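Long-range contact in esterase (uncultured bacterium pCosCE1, PDB 7ATL), which hydrolyses carboxylic esters as a family VIII carboxylesterase and also shows promiscuous acyltransferase activity: residues L115-G120 with S172-V177. Numbering follows the deposited sequence.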
loop_
_atom_site.group_PDB
_atom_site.type_symbol
_atom_site.label_atom_id
_atom_site.label_comp_id
_atom_site.label_asym_id
_atom_site.label_seq_id
_atom_site.Cartn_x
_atom_site.Cartn_y
_atom_site.Cartn_z
ATOM N N LEU A 115 9.622 -6.450 -6.368
ATOM C CA LEU A 115 8.158 -6.691 -6.286
ATOM C C LEU A 115 7.778 -7.409 -4.983
ATOM O O LEU A 115 6.624 -7.243 -4.544
ATOM C CB LEU A 115 7.733 -7.517 -7.500
ATOM C CG LEU A 115 7.860 -6.803 -8.839
ATOM C CD1 LEU A 115 7.562 -7.751 -9.987
ATOM C CD2 LEU A 115 6.929 -5.606 -8.899
ATOM N N SER A 116 8.684 -8.200 -4.403
ATOM C CA SER A 116 8.406 -9.097 -3.255
ATOM C C SER A 116 9.227 -8.663 -2.045
ATOM O O SER A 116 9.183 -9.367 -1.019
ATOM C CB SER A 116 8.655 -10.548 -3.624
ATOM O OG SER A 116 7.751 -10.977 -4.638
ATOM N N HIS A 117 9.946 -7.544 -2.143
ATOM C CA HIS A 117 10.690 -6.939 -1.003
ATOM C C HIS A 117 11.782 -7.900 -0.514
ATOM O O HIS A 117 11.937 -8.026 0.702
ATOM C CB HIS A 117 9.719 -6.559 0.134
ATOM C CG HIS A 117 8.797 -5.439 -0.206
ATOM N ND1 HIS A 117 9.204 -4.127 -0.175
ATOM C CD2 HIS A 117 7.501 -5.430 -0.595
ATOM C CE1 HIS A 117 8.194 -3.352 -0.530
ATOM N NE2 HIS A 117 7.142 -4.129 -0.802
ATOM N N THR A 118 12.512 -8.530 -1.429
ATOM C CA THR A 118 13.626 -9.462 -1.129
ATOM C C THR A 118 14.926 -8.850 -1.652
ATOM O O THR A 118 15.937 -9.570 -1.682
ATOM C CB THR A 118 13.375 -10.844 -1.762
ATOM O OG1 THR A 118 13.345 -10.697 -3.186
ATOM C CG2 THR A 118 12.081 -11.494 -1.325
ATOM N N ALA A 119 14.906 -7.585 -2.083
ATOM C CA ALA A 119 16.062 -6.871 -2.691
ATOM C C ALA A 119 17.184 -6.598 -1.676
ATOM O O ALA A 119 18.278 -6.178 -2.108
ATOM C CB ALA A 119 15.603 -5.564 -3.263
ATOM N N GLY A 120 16.908 -6.762 -0.377
ATOM C CA GLY A 120 17.849 -6.434 0.709
ATOM C C GLY A 120 17.763 -4.974 1.125
ATOM O O GLY A 120 18.589 -4.525 1.971
ATOM N N SER A 172 10.228 -2.710 2.504
ATOM C CA SER A 172 11.327 -1.879 1.983
ATOM C C SER A 172 10.839 -0.730 1.100
ATOM O O SER A 172 9.676 -0.672 0.701
ATOM C CB SER A 172 12.308 -2.751 1.260
ATOM O OG SER A 172 11.842 -3.049 -0.044
ATOM N N LEU A 173 11.781 0.161 0.820
ATOM C CA LEU A 173 11.716 1.197 -0.229
ATOM C C LEU A 173 11.770 0.582 -1.628
ATOM O O LEU A 173 11.935 1.354 -2.566
ATOM C CB LEU A 173 12.921 2.108 -0.009
ATOM C CG LEU A 173 12.729 3.180 1.063
ATOM C CD1 LEU A 173 14.070 3.813 1.429
ATOM C CD2 LEU A 173 11.738 4.227 0.574
ATOM N N ALA A 174 11.616 -0.730 -1.784
ATOM C CA ALA A 174 11.799 -1.379 -3.102
ATOM C C ALA A 174 10.842 -0.778 -4.128
ATOM O O ALA A 174 11.227 -0.713 -5.308
ATOM C CB ALA A 174 11.617 -2.879 -3.029
ATOM N N ILE A 175 9.626 -0.416 -3.730
ATOM C CA ILE A 175 8.594 0.023 -4.720
ATOM C C ILE A 175 8.905 1.472 -5.135
ATOM O O ILE A 175 8.555 1.838 -6.264
ATOM C CB ILE A 175 7.148 -0.208 -4.217
ATOM C CG1 ILE A 175 6.913 -1.666 -3.828
ATOM C CG2 ILE A 175 6.125 0.217 -5.262
ATOM C CD1 ILE A 175 7.253 -2.653 -4.931
ATOM N N ASP A 176 9.583 2.244 -4.283
ATOM C CA ASP A 176 10.077 3.596 -4.645
ATOM C C ASP A 176 11.136 3.416 -5.732
ATOM O O ASP A 176 11.115 4.190 -6.731
ATOM C CB ASP A 176 10.602 4.381 -3.436
ATOM C CG ASP A 176 9.539 4.745 -2.405
ATOM O OD1 ASP A 176 8.839 3.813 -1.935
ATOM O OD2 ASP A 176 9.420 5.962 -2.072
ATOM N N VAL A 177 12.004 2.412 -5.574
ATOM C CA VAL A 177 13.031 2.073 -6.601
ATOM C C VAL A 177 12.316 1.643 -7.896
ATOM O O VAL A 177 12.686 2.155 -8.970
ATOM C CB VAL A 177 14.039 1.023 -6.091
ATOM C CG1 VAL A 177 15.059 0.671 -7.162
ATOM C CG2 VAL A 177 14.752 1.508 -4.837
HETATM O O HOH W 1 13.460 -5.097 -0.958
#
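His117 meets Ser172 through the edge of its imidazole: ND1 lies 2.9 Å from Ser172 OG, with a nearly straight hydrogen-bond angle of 161°, although either group could be the donor. Ser172 OG lies near the ring plane and CB in it, both at the edge. Ala174 CB sits obliquely to the ring, 3.9 Å from His117 ND1, while Ile175 crosses the histidine side chain at about a right angle and brings CG1 to 3.9 Å from His117 NE2. With CG anti to the carbonyl carbon (chi1 -68°), the His117 ring is carried toward Ser172, Ala174 and Ile175.

Ser172 OG is gripped from three directions. Besides the imidazole, Ala174 N donates to Ser172 OG over 2.9 Å, an ST turn leading into helix 174-186, with Leu173 at the N-cap position, and a water 2.8 Å from Ser172 OG accepts a weak bond from Ala119 N. These bonds would hold the serine rotamer and, through OG and the water, connect Ala119 N to Ala174 N.

The positive phi of His117 (63°) and two bonds back into the last turn form a Schellman motif ending helix 111-116. The His117 ring also meets Tyr171 and touches Lys68, which with Ser65 fits an SxxK pattern, Tyr123 placing a second hydroxyl on the lysine, consistent with serine beta-lactamase relatives. The contact therefore joins two helix ends beside the probable active site of this beta-lactamase-like esterase.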